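Local coordinates for Thiol:disulfide interchange protein, thioredoxin family protein (PDB 3OR5), which is probably an oxidoreductase of the thioredoxin family, thought to carry out thiol–disulfide exchange and possibly linked to cytochrome c-type biogenesis, at residues K35-F41 against T119-A125; R10-A14 against S126-S130; F41-W45 against N81-Y85; T69-V75 against Y93-A98. Residue numbers count along the deposited sequence, not the author numbering.

Contact 1: residues K35-F41 against T119-A125; sequences KAYIVNF and TSFVIDA
Two neighbouring strands of the central thioredoxin-type sheet, 36-41 and 119-123, run extended and antiparallel, their axes 4.6 Å apart at 166°. Y37-I123, V39-F121 and F41-T119 are the hydrogen-bonded pairs, and I38-V122 and N40-S120 the non-hydrogen-bonded ones. Each hydrogen-bonded pair has two bonds: Y37 N–I123 O 2.9 Å and I123 N–Y37 O 2.8 Å; V39 N–F121 O 2.9 Å and F121 N–V39 O 2.8 Å; F41 N–T119 O 2.8 Å and T119 N–F41 O 3.2 Å.

On the face bearing Y37, V39, F41, T119, F121 and I123, set Y37 at chi1 p, so that its ring comes under I123, whose CB sits over the face, 3.7 Å from the Y37 ring centroid (CH-pi). I123 (m, p) also brings CD1 to 4.2 Å from V39 CG2. F41 and F121, both m, meet obliquely, CE2 to CE2 3.6 Å, with planes at 85°. On the other face I38 (m, t) places CG1 4.1 Å from V122 CG2 (t), under helix 139-150 through I145. N40, chi1 t, brings OD1 to 2.9 Å from S120 OG. A water donates to K35 O (2.7 Å) and weakly to D124 O (3.3 Å).

The odd-numbered strand residues spend their backbone polar groups in this pairing, A36, I38 and N40 turn theirs to strand 68-74 and V122 to S130, leaving largely apolar side chains to build the core.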
loop_
_atom_site.group_PDB
_atom_site.type_symbol
_atom_site.label_atom_id
_atom_site.label_comp_id
_atom_site.label_asym_id
_atom_site.label_seq_id
_atom_site.Cartn_x
_atom_site.Cartn_y
_atom_site.Cartn_z
ATOM N N LYS A 35 -3.453 -13.206 -1.946
ATOM C CA LYS A 35 -3.763 -12.232 -0.914
ATOM C C LYS A 35 -4.279 -10.924 -1.507
ATOM O O LYS A 35 -3.834 -10.530 -2.530
ATOM C CB LYS A 35 -2.517 -11.940 -0.075
ATOM C CG LYS A 35 -2.041 -13.049 0.796
ATOM C CD LYS A 35 -1.057 -12.596 1.847
ATOM C CE LYS A 35 -0.582 -13.700 2.711
ATOM N NZ LYS A 35 0.700 -13.390 3.361
ATOM N N ALA A 36 -5.227 -10.301 -0.830
ATOM C CA ALA A 36 -5.618 -8.925 -1.234
ATOM C C ALA A 36 -4.558 -8.041 -0.575
ATOM O O ALA A 36 -3.987 -8.375 0.455
ATOM C CB ALA A 36 -6.955 -8.574 -0.760
ATOM N N TYR A 37 -4.256 -6.884 -1.210
ATOM C CA TYR A 37 -3.305 -5.999 -0.534
ATOM C C TYR A 37 -3.570 -4.582 -1.068
ATOM O O TYR A 37 -4.145 -4.410 -2.166
ATOM C CB TYR A 37 -1.859 -6.388 -0.729
ATOM C CG TYR A 37 -1.379 -6.590 -2.180
ATOM C CD1 TYR A 37 -0.689 -5.576 -2.803
ATOM C CD2 TYR A 37 -1.516 -7.822 -2.826
ATOM C CE1 TYR A 37 -0.153 -5.753 -4.091
ATOM C CE2 TYR A 37 -1.007 -8.011 -4.063
ATOM C CZ TYR A 37 -0.404 -6.978 -4.720
ATOM O OH TYR A 37 0.167 -7.164 -5.967
ATOM N N ILE A 38 -3.105 -3.615 -0.295
ATOM C CA ILE A 38 -3.241 -2.181 -0.729
ATOM C C ILE A 38 -1.853 -1.622 -0.668
ATOM O O ILE A 38 -1.199 -1.686 0.402
ATOM C CB ILE A 38 -4.230 -1.416 0.185
ATOM C CG1 ILE A 38 -5.677 -1.868 -0.082
ATOM C CG2 ILE A 38 -4.115 0.081 -0.075
ATOM C CD1 ILE A 38 -6.675 -1.334 1.010
ATOM N N VAL A 39 -1.401 -1.042 -1.808
ATOM C CA VAL A 39 -0.039 -0.446 -1.870
ATOM C C VAL A 39 -0.265 1.054 -1.705
ATOM O O VAL A 39 -1.002 1.668 -2.474
ATOM C CB VAL A 39 0.600 -0.752 -3.196
ATOM C CG1 VAL A 39 1.994 -0.050 -3.303
ATOM C CG2 VAL A 39 0.718 -2.294 -3.385
ATOM N N ASN A 40 0.358 1.619 -0.678
ATOM C CA ASN A 40 0.114 3.024 -0.210
ATOM C C ASN A 40 1.387 3.777 -0.479
ATOM O O ASN A 40 2.424 3.561 0.158
ATOM C CB ASN A 40 -0.225 3.055 1.280
ATOM C CG ASN A 40 -0.324 4.460 1.804
ATOM O OD1 ASN A 40 -1.051 5.295 1.195
ATOM N ND2 ASN A 40 0.223 4.698 2.885
ATOM N N PHE A 41 1.307 4.739 -1.422
ATOM C CA PHE A 41 2.443 5.681 -1.666
ATOM C C PHE A 41 2.189 6.821 -0.748
ATOM O O PHE A 41 1.102 7.456 -0.777
ATOM C CB PHE A 41 2.439 6.177 -3.136
ATOM C CG PHE A 41 2.990 5.117 -4.077
ATOM C CD1 PHE A 41 4.327 5.118 -4.552
ATOM C CD2 PHE A 41 2.125 4.082 -4.480
ATOM C CE1 PHE A 41 4.805 4.089 -5.375
ATOM C CE2 PHE A 41 2.599 3.028 -5.315
ATOM C CZ PHE A 41 3.927 3.068 -5.840
ATOM N N THR A 119 -1.531 8.135 -2.395
ATOM C CA THR A 119 -2.243 7.481 -3.498
ATOM C C THR A 119 -2.049 5.996 -3.191
ATOM O O THR A 119 -0.908 5.556 -2.960
ATOM C CB THR A 119 -1.579 7.770 -4.826
ATOM O OG1 THR A 119 -1.755 9.193 -5.200
ATOM C CG2 THR A 119 -2.285 6.988 -5.971
ATOM N N SER A 120 -3.147 5.268 -3.246
ATOM C CA SER A 120 -3.029 3.856 -2.952
ATOM C C SER A 120 -3.718 3.049 -4.014
ATOM O O SER A 120 -4.616 3.505 -4.703
ATOM C CB SER A 120 -3.706 3.590 -1.638
ATOM O OG SER A 120 -3.132 4.317 -0.497
ATOM N N PHE A 121 -3.277 1.814 -4.145
ATOM C CA PHE A 121 -3.821 0.875 -5.199
ATOM C C PHE A 121 -4.367 -0.322 -4.517
ATOM O O PHE A 121 -3.702 -0.883 -3.606
ATOM C CB PHE A 121 -2.692 0.493 -6.144
ATOM C CG PHE A 121 -2.123 1.687 -6.866
ATOM C CD1 PHE A 121 -2.709 2.093 -8.028
ATOM C CD2 PHE A 121 -1.078 2.434 -6.312
ATOM C CE1 PHE A 121 -2.222 3.215 -8.697
ATOM C CE2 PHE A 121 -0.603 3.613 -6.962
ATOM C CZ PHE A 121 -1.176 3.993 -8.159
ATOM N N VAL A 122 -5.580 -0.695 -4.901
ATOM C CA VAL A 122 -6.245 -1.889 -4.251
ATOM C C VAL A 122 -6.095 -3.077 -5.151
ATOM O O VAL A 122 -6.555 -3.048 -6.314
ATOM C CB VAL A 122 -7.708 -1.603 -4.007
ATOM C CG1 VAL A 122 -8.343 -2.848 -3.290
ATOM C CG2 VAL A 122 -7.977 -0.299 -3.154
ATOM N N ILE A 123 -5.436 -4.132 -4.663
ATOM C CA ILE A 123 -5.229 -5.379 -5.439
ATOM C C ILE A 123 -6.065 -6.467 -4.797
ATOM O O ILE A 123 -5.967 -6.717 -3.583
ATOM C CB ILE A 123 -3.755 -5.802 -5.473
ATOM C CG1 ILE A 123 -2.920 -4.914 -6.374
ATOM C CG2 ILE A 123 -3.631 -7.218 -6.124
ATOM C CD1 ILE A 123 -2.570 -3.569 -5.726
ATOM N N ASP A 124 -6.951 -7.057 -5.572
ATOM C CA ASP A 124 -7.861 -7.978 -4.910
ATOM C C ASP A 124 -7.188 -9.360 -4.878
ATOM O O ASP A 124 -6.083 -9.556 -5.369
ATOM C CB ASP A 124 -9.190 -8.018 -5.603
ATOM C CG ASP A 124 -9.084 -8.472 -7.028
ATOM O OD1 ASP A 124 -8.161 -9.233 -7.451
ATOM O OD2 ASP A 124 -10.039 -8.045 -7.730
ATOM N N ALA A 125 -7.877 -10.294 -4.201
ATOM C CA ALA A 125 -7.316 -11.604 -3.940
ATOM C C ALA A 125 -7.191 -12.452 -5.218
ATOM O O ALA A 125 -6.446 -13.454 -5.184
ATOM C CB ALA A 125 -8.161 -12.357 -2.896
HETATM O O HOH W 1 -3.079 -10.967 -5.094
#

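Contact 2: residues R10-A14 against S126-S130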
loop_
_atom_site.group_PDB
_atom_site.type_symbol
_atom_site.label_atom_id
_atom_site.label_comp_id
_atom_site.label_asym_id
_atom_site.label_seq_id
_atom_site.Cartn_x
_atom_site.Cartn_y
_atom_site.Cartn_z
ATOM N N ARG A 10 -11.826 -7.261 -18.807
ATOM C CA ARG A 10 -10.395 -7.145 -19.004
ATOM C C ARG A 10 -9.639 -7.022 -17.668
ATOM O O ARG A 10 -9.597 -5.950 -17.088
ATOM C CB ARG A 10 -10.164 -5.866 -19.808
ATOM C CG ARG A 10 -11.086 -5.774 -21.051
ATOM C CD ARG A 10 -10.567 -6.681 -22.242
ATOM N NE ARG A 10 -10.883 -6.097 -23.569
ATOM C CZ ARG A 10 -11.624 -6.668 -24.528
ATOM N NH1 ARG A 10 -12.156 -7.885 -24.384
ATOM N NH2 ARG A 10 -11.822 -6.022 -25.656
ATOM N N PRO A 11 -9.006 -8.112 -17.188
ATOM C CA PRO A 11 -8.375 -7.851 -15.878
ATOM C C PRO A 11 -7.104 -6.990 -15.990
ATOM O O PRO A 11 -6.516 -6.827 -17.060
ATOM C CB PRO A 11 -8.041 -9.246 -15.370
ATOM C CG PRO A 11 -8.323 -10.222 -16.510
ATOM C CD PRO A 11 -8.527 -9.386 -17.761
ATOM N N THR A 12 -6.661 -6.482 -14.855
ATOM C CA THR A 12 -5.568 -5.528 -14.797
ATOM C C THR A 12 -4.572 -6.152 -13.797
ATOM O O THR A 12 -4.550 -5.746 -12.660
ATOM C CB THR A 12 -6.144 -4.194 -14.235
ATOM O OG1 THR A 12 -7.143 -3.687 -15.153
ATOM C CG2 THR A 12 -5.081 -3.131 -14.024
ATOM N N PRO A 13 -3.712 -7.088 -14.244
ATOM C CA PRO A 13 -2.823 -7.869 -13.374
ATOM C C PRO A 13 -1.923 -6.912 -12.593
ATOM O O PRO A 13 -1.481 -5.860 -13.104
ATOM C CB PRO A 13 -1.986 -8.703 -14.374
ATOM C CG PRO A 13 -2.857 -8.672 -15.638
ATOM C CD PRO A 13 -3.406 -7.324 -15.672
ATOM N N ALA A 14 -1.724 -7.222 -11.308
ATOM C CA ALA A 14 -0.834 -6.403 -10.504
ATOM C C ALA A 14 0.606 -6.596 -10.968
ATOM O O ALA A 14 0.946 -7.651 -11.487
ATOM C CB ALA A 14 -0.946 -6.845 -9.069
ATOM N N SER A 126 -7.853 -12.019 -6.300
ATOM C CA SER A 126 -7.618 -12.458 -7.717
ATOM C C SER A 126 -6.309 -12.018 -8.374
ATOM O O SER A 126 -5.947 -12.535 -9.450
ATOM C CB SER A 126 -8.739 -11.941 -8.629
ATOM O OG SER A 126 -9.977 -12.496 -8.187
ATOM N N GLY A 127 -5.650 -11.010 -7.784
ATOM C CA GLY A 127 -4.388 -10.532 -8.252
ATOM C C GLY A 127 -4.622 -9.363 -9.214
ATOM O O GLY A 127 -3.694 -8.939 -9.850
ATOM N N ASN A 128 -5.799 -8.794 -9.251
ATOM C CA ASN A 128 -6.037 -7.677 -10.212
ATOM C C ASN A 128 -6.030 -6.343 -9.469
ATOM O O ASN A 128 -6.577 -6.246 -8.328
ATOM C CB ASN A 128 -7.368 -7.877 -10.852
ATOM C CG ASN A 128 -7.310 -8.984 -11.834
ATOM O OD1 ASN A 128 -6.216 -9.311 -12.344
ATOM N ND2 ASN A 128 -8.436 -9.657 -12.025
ATOM N N VAL A 129 -5.554 -5.287 -10.143
ATOM C CA VAL A 129 -5.734 -3.983 -9.545
ATOM C C VAL A 129 -7.156 -3.509 -9.810
ATOM O O VAL A 129 -7.550 -3.339 -10.981
ATOM C CB VAL A 129 -4.785 -2.949 -10.158
ATOM C CG1 VAL A 129 -4.916 -1.621 -9.451
ATOM C CG2 VAL A 129 -3.352 -3.441 -10.058
ATOM N N SER A 130 -7.947 -3.341 -8.758
ATOM C CA SER A 130 -9.386 -3.088 -8.869
ATOM C C SER A 130 -9.703 -1.624 -8.769
ATOM O O SER A 130 -10.714 -1.144 -9.291
ATOM C CB SER A 130 -10.043 -3.753 -7.606
ATOM O OG SER A 130 -10.200 -5.120 -7.925
#
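P11 makes the first touch, its CB resting 3.4 Å from N128 ND2. At T12 the pairing proper begins: T12 O accepts a short, nearly straight hydrogen bond from V129 N (2.7 Å, 170°), and N128 CA leans on the same oxygen at 3.5 Å in a CA-H...O contact. The T12 side chain (chi1 m) sets CG2 3.9 Å from V129 CB, while T12 N is covered here without finding a partner in the model. P13 comes next, its CA 4.5 Å from N128 CA in a single backbone bridge. The proline has no N-H to give, and its CA-CB bond points away from 126-130; its carbonyl is used elsewhere, by the hydroxyl of Y109. A14 completes the bridge, with A14 N donating to G127 O at 3.0 Å, and A14 CB lies 4.3 Å from V129 CG2. The chains cross steeply, touching in one bridge rather than running on as paired strands.

G127 sits at phi 93°, psi 15°, where a CB would jam against the preceding carbonyl oxygen; this conformation turns the chain out of strand 119-123 toward 129-133. The N-terminal segment 10-14 lies beside the start of strand 129-133, an outermost strand of the five-stranded sheet. Strand 119-123 is the other neighbour, bonded to S130 through V122 and reaching both A14 and V129 with I123, while Y109 packs on T12 and V129.

Contact 3: residues F41-W45 against N81-Y85; sequences FFATW and NVKNY
Strand 36-42 ends at F42, then the chain runs as loop through A43, T44 and W45 past helix 79-89. The nearest backbone approach is T44 CA to V82 CA, 6.5 Å. T44 bends the loop (phi -76°, psi -17°), while 81-85 is regular helix, with Y85 N bonded to N81 O at 3.0 Å.

Apolar and CH-pi contacts dominate. T44, chi1 p, has its CA-CB bond toward the helix and rests CG2 against it, 4.2 Å from V82 CG2 and 3.3 Å from Y85 CD2. Its CB stands over the Y85 ring, 4.0 Å from the centroid, with Y85 at chi1 t. F42 (p) reaches V82 CG1 with CZ at 4.4 Å, V82 being t.

The polar contact is indirect. T44 OG1 and N81 ND2 approach to 3.1 Å, but the angle is too poor for a hydrogen bond; each instead bonds the carboxylate of E77.

F42 also packs on C49 of a CxxC pattern at the start of helix 47-63, consistent with the thioredoxin-type redox motif. The chemistry is that of a threonine used two ways: its methyl fills an apolar seat between V82 and Y85, and its hydroxyl shares a carboxylate with N81.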
loop_
_atom_site.group_PDB
_atom_site.type_symbol
_atom_site.label_atom_id
_atom_site.label_comp_id
_atom_site.label_asym_id
_atom_site.label_seq_id
_atom_site.Cartn_x
_atom_site.Cartn_y
_atom_site.Cartn_z
ATOM N N PHE A 41 1.307 4.739 -1.422
ATOM C CA PHE A 41 2.443 5.681 -1.666
ATOM C C PHE A 41 2.189 6.821 -0.748
ATOM O O PHE A 41 1.102 7.456 -0.777
ATOM C CB PHE A 41 2.439 6.177 -3.136
ATOM C CG PHE A 41 2.990 5.117 -4.077
ATOM C CD1 PHE A 41 4.327 5.118 -4.552
ATOM C CD2 PHE A 41 2.125 4.082 -4.480
ATOM C CE1 PHE A 41 4.805 4.089 -5.375
ATOM C CE2 PHE A 41 2.599 3.028 -5.315
ATOM C CZ PHE A 41 3.927 3.068 -5.840
ATOM N N PHE A 42 3.154 7.092 0.106
ATOM C CA PHE A 42 2.934 8.065 1.211
ATOM C C PHE A 42 4.207 8.814 1.582
ATOM O O PHE A 42 5.301 8.365 1.203
ATOM C CB PHE A 42 2.436 7.359 2.527
ATOM C CG PHE A 42 3.510 6.557 3.207
ATOM C CD1 PHE A 42 4.101 7.029 4.379
ATOM C CD2 PHE A 42 3.941 5.321 2.685
ATOM C CE1 PHE A 42 5.132 6.333 4.997
ATOM C CE2 PHE A 42 4.966 4.581 3.343
ATOM C CZ PHE A 42 5.569 5.100 4.488
ATOM N N ALA A 43 4.068 9.919 2.394
ATOM C CA ALA A 43 5.196 10.481 3.036
ATOM C C ALA A 43 4.822 10.752 4.489
ATOM O O ALA A 43 3.660 11.051 4.778
ATOM C CB ALA A 43 5.630 11.824 2.336
ATOM N N THR A 44 5.796 10.590 5.379
ATOM C CA THR A 44 5.435 10.747 6.819
ATOM C C THR A 44 5.274 12.239 7.152
ATOM O O THR A 44 4.701 12.527 8.191
ATOM C CB THR A 44 6.450 10.160 7.780
ATOM O OG1 THR A 44 7.639 10.978 7.860
ATOM C CG2 THR A 44 6.839 8.723 7.326
ATOM N N TRP A 45 5.788 13.132 6.298
ATOM C CA TRP A 45 5.590 14.562 6.573
ATOM C C TRP A 45 4.247 15.087 6.112
ATOM O O TRP A 45 3.871 16.255 6.384
ATOM C CB TRP A 45 6.740 15.369 5.953
ATOM C CG TRP A 45 6.997 15.106 4.470
ATOM C CD1 TRP A 45 8.070 14.408 3.977
ATOM C CD2 TRP A 45 6.234 15.522 3.341
ATOM N NE1 TRP A 45 8.019 14.402 2.633
ATOM C CE2 TRP A 45 6.918 15.057 2.196
ATOM C CE3 TRP A 45 5.062 16.262 3.164
ATOM C CZ2 TRP A 45 6.482 15.322 0.902
ATOM C CZ3 TRP A 45 4.608 16.533 1.866
ATOM C CH2 TRP A 45 5.298 16.018 0.760
ATOM N N ASN A 81 13.905 9.394 8.845
ATOM C CA ASN A 81 12.568 9.908 9.158
ATOM C C ASN A 81 11.533 8.811 9.023
ATOM O O ASN A 81 10.735 8.627 9.953
ATOM C CB ASN A 81 12.296 11.106 8.185
ATOM C CG ASN A 81 11.167 12.032 8.656
ATOM O OD1 ASN A 81 11.032 12.377 9.819
ATOM N ND2 ASN A 81 10.331 12.418 7.703
ATOM N N VAL A 82 11.580 8.009 7.953
ATOM C CA VAL A 82 10.578 6.935 7.763
ATOM C C VAL A 82 10.786 5.826 8.833
ATOM O O VAL A 82 9.808 5.358 9.426
ATOM C CB VAL A 82 10.702 6.346 6.369
ATOM C CG1 VAL A 82 9.608 5.222 6.187
ATOM C CG2 VAL A 82 10.338 7.425 5.398
ATOM N N LYS A 83 12.055 5.453 9.104
ATOM C CA LYS A 83 12.302 4.420 10.134
ATOM C C LYS A 83 11.784 4.883 11.513
ATOM O O LYS A 83 11.127 4.131 12.258
ATOM C CB LYS A 83 13.822 4.167 10.250
ATOM C CG LYS A 83 14.256 3.133 11.321
ATOM C CD LYS A 83 14.417 1.777 10.670
ATOM C CE LYS A 83 15.007 0.697 11.683
ATOM N NZ LYS A 83 14.045 0.609 12.843
ATOM N N ASN A 84 11.995 6.152 11.870
ATOM C CA ASN A 84 11.439 6.628 13.144
ATOM C C ASN A 84 9.922 6.712 13.194
ATOM O O ASN A 84 9.344 6.411 14.179
ATOM C CB ASN A 84 12.041 7.984 13.531
ATOM C CG ASN A 84 12.057 8.148 15.020
ATOM O OD1 ASN A 84 12.562 7.247 15.746
ATOM N ND2 ASN A 84 11.454 9.197 15.509
ATOM N N TYR A 85 9.258 7.077 12.091
ATOM C CA TYR A 85 7.825 7.083 12.047
ATOM C C TYR A 85 7.255 5.643 12.243
ATOM O O TYR A 85 6.281 5.439 12.950
ATOM C CB TYR A 85 7.386 7.678 10.697
ATOM C CG TYR A 85 5.907 7.927 10.666
ATOM C CD1 TYR A 85 5.315 8.855 11.483
ATOM C CD2 TYR A 85 5.108 7.203 9.743
ATOM C CE1 TYR A 85 3.933 9.062 11.440
ATOM C CE2 TYR A 85 3.729 7.433 9.696
ATOM C CZ TYR A 85 3.172 8.345 10.521
ATOM O OH TYR A 85 1.805 8.526 10.441
#

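Contact 4: residues T69-V75 against Y93-A98; sequences TFVGIAV and YPVMMA
Strands 69-74 and 95-97 lie parallel, axes 4.7 Å apart at 20°, paired G72-V95, I73-M96 and A74-M97; they are the parallel pair of a beta-alpha-beta crossover through helix 79-89. Four bonds zigzag between them: G72 N to P94 O 2.8 Å, M96 N to G72 O 2.9 Å, A74 N to M96 O 2.8 Å and A98 N to A74 O 2.8 Å. Thus G72 and A74 spend both N and O here, whereas the V71 and I73 N-H groups face strand 36-42. T69 OG1 donates to F70 O (2.8 Å) and also bonds Q60 NE2; F70 N bonds Q60 OE1.

F70 CB sits over the Y93 ring (chi1 p), 3.7 Å from the Y93 centroid, a CH-pi contact. G72 N lies at the edge of that ring, 3.9 Å from Y93 CD1. Selenomethionine M96 (m, t, m) brings CE 4.1 Å from V71 CG1.

Strand 95-97 is outermost. Helix 79-89 packs V82 on A74, V95 and M97, and helix 47-63 lies against F70 and Y93.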
loop_
_atom_site.group_PDB
_atom_site.type_symbol
_atom_site.label_atom_id
_atom_site.label_comp_id
_atom_site.label_asym_id
_atom_site.label_seq_id
_atom_site.Cartn_x
_atom_site.Cartn_y
_atom_site.Cartn_z
ATOM N N THR A 69 -2.742 -7.656 3.317
ATOM C CA THR A 69 -1.711 -6.775 3.968
ATOM C C THR A 69 -1.675 -5.417 3.268
ATOM O O THR A 69 -1.963 -5.309 2.071
ATOM C CB THR A 69 -0.319 -7.367 3.890
ATOM O OG1 THR A 69 0.602 -6.609 4.714
ATOM C CG2 THR A 69 0.289 -7.498 2.414
ATOM N N PHE A 70 -1.350 -4.385 4.046
ATOM C CA PHE A 70 -0.872 -3.131 3.391
ATOM C C PHE A 70 0.612 -3.292 2.997
ATOM O O PHE A 70 1.390 -4.132 3.558
ATOM C CB PHE A 70 -0.992 -1.967 4.368
ATOM C CG PHE A 70 -2.402 -1.503 4.559
ATOM C CD1 PHE A 70 -2.975 -0.669 3.623
ATOM C CD2 PHE A 70 -3.137 -1.860 5.691
ATOM C CE1 PHE A 70 -4.310 -0.269 3.811
ATOM C CE2 PHE A 70 -4.436 -1.414 5.914
ATOM C CZ PHE A 70 -5.039 -0.619 4.954
ATOM N N VAL A 71 1.034 -2.492 2.007
ATOM C CA VAL A 71 2.447 -2.364 1.752
ATOM C C VAL A 71 2.663 -0.858 1.566
ATOM O O VAL A 71 1.903 -0.202 0.782
ATOM C CB VAL A 71 2.787 -3.032 0.432
ATOM C CG1 VAL A 71 4.258 -2.815 0.095
ATOM C CG2 VAL A 71 2.484 -4.531 0.471
ATOM N N GLY A 72 3.623 -0.291 2.278
ATOM C CA GLY A 72 3.838 1.192 2.142
ATOM C C GLY A 72 5.067 1.450 1.270
ATOM O O GLY A 72 6.080 0.758 1.368
ATOM N N ILE A 73 5.009 2.469 0.411
ATOM C CA ILE A 73 6.181 2.883 -0.394
ATOM C C ILE A 73 6.332 4.370 -0.101
ATOM O O ILE A 73 5.443 5.167 -0.399
ATOM C CB ILE A 73 5.933 2.609 -1.888
ATOM C CG1 ILE A 73 5.882 1.051 -2.113
ATOM C CG2 ILE A 73 7.137 3.245 -2.717
ATOM C CD1 ILE A 73 5.517 0.646 -3.568
ATOM N N ALA A 74 7.449 4.742 0.514
ATOM C CA ALA A 74 7.624 6.134 1.033
ATOM C C ALA A 74 8.297 6.958 -0.051
ATOM O O ALA A 74 9.427 6.653 -0.471
ATOM C CB ALA A 74 8.531 6.126 2.287
ATOM N N VAL A 75 7.610 8.011 -0.477
ATOM C CA VAL A 75 8.069 8.899 -1.543
ATOM C C VAL A 75 8.546 10.211 -0.963
ATOM O O VAL A 75 8.090 10.588 0.127
ATOM C CB VAL A 75 6.934 9.127 -2.561
ATOM C CG1 VAL A 75 6.632 7.793 -3.385
ATOM C CG2 VAL A 75 5.698 9.700 -1.938
ATOM N N TYR A 93 3.335 -3.382 8.879
ATOM C CA TYR A 93 3.295 -3.943 7.501
ATOM C C TYR A 93 4.562 -3.522 6.748
ATOM O O TYR A 93 5.252 -2.578 7.198
ATOM C CB TYR A 93 2.046 -3.503 6.801
ATOM C CG TYR A 93 1.781 -2.031 6.841
ATOM C CD1 TYR A 93 2.406 -1.193 5.885
ATOM C CD2 TYR A 93 0.883 -1.501 7.694
ATOM C CE1 TYR A 93 2.119 0.251 5.877
ATOM C CE2 TYR A 93 0.585 -0.129 7.722
ATOM C CZ TYR A 93 1.193 0.745 6.763
ATOM O OH TYR A 93 0.917 2.149 6.732
ATOM N N PRO A 94 4.904 -4.139 5.639
ATOM C CA PRO A 94 6.166 -3.820 4.966
ATOM C C PRO A 94 6.169 -2.396 4.448
ATOM O O PRO A 94 5.187 -1.954 3.828
ATOM C CB PRO A 94 6.232 -4.775 3.778
ATOM C CG PRO A 94 5.318 -5.886 4.222
ATOM C CD PRO A 94 4.213 -5.264 5.001
ATOM N N VAL A 95 7.280 -1.728 4.659
ATOM C CA VAL A 95 7.470 -0.400 4.049
ATOM C C VAL A 95 8.811 -0.258 3.422
ATOM O O VAL A 95 9.832 -0.600 4.048
ATOM C CB VAL A 95 7.419 0.614 5.219
ATOM C CG1 VAL A 95 7.798 2.100 4.697
ATOM C CG2 VAL A 95 6.025 0.728 5.948
HETATM N N MSE A 96 8.835 0.205 2.169
HETATM C CA MSE A 96 10.090 0.357 1.374
HETATM C C MSE A 96 10.261 1.823 1.024
HETATM O O MSE A 96 9.235 2.535 0.747
HETATM C CB MSE A 96 10.093 -0.485 0.067
HETATM C CG MSE A 96 10.149 -1.890 0.459
HETATM SE SE MSE A 96 9.965 -2.955 -1.240
HETATM C CE MSE A 96 8.080 -2.658 -1.470
HETATM N N MSE A 97 11.497 2.277 0.969
HETATM C CA MSE A 97 11.742 3.604 0.303
HETATM C C MSE A 97 11.449 3.514 -1.174
HETATM O O MSE A 97 11.825 2.528 -1.843
HETATM C CB MSE A 97 13.211 4.022 0.434
HETATM C CG MSE A 97 13.684 4.037 1.917
HETATM SE SE MSE A 97 12.760 5.488 2.968
HETATM C CE MSE A 97 13.414 7.055 1.977
ATOM N N ALA A 98 10.804 4.558 -1.736
ATOM C CA ALA A 98 10.527 4.473 -3.160
ATOM C C ALA A 98 11.821 4.437 -3.967
ATOM O O ALA A 98 12.883 5.035 -3.574
ATOM C CB ALA A 98 9.760 5.734 -3.589
#

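In the fold
From the N terminus, segment 10-14 waits until 126-130 to be met, so contact 2 closes the longest loop and holds that segment beside the sheet's end strand. Nested within it, contact 1 pairs 35-41 with 119-125; a probable hydrogen bond, V122 O to S130 N, joins the two. Inside that loop lie contacts 3 and 4. Contact 3 begins where contact 1's first strand ends, sharing F41, and closes at helix 79-89; contact 4 opens at 69-75 and closes after that helix, so the two cross. Strand 68-74 bonds to strand 36-42 along its length, among others through N40 and F42, making contacts 1, 3 and 4 continuous. Contacts 2 and 3 lie on opposite sides of the chain's centre.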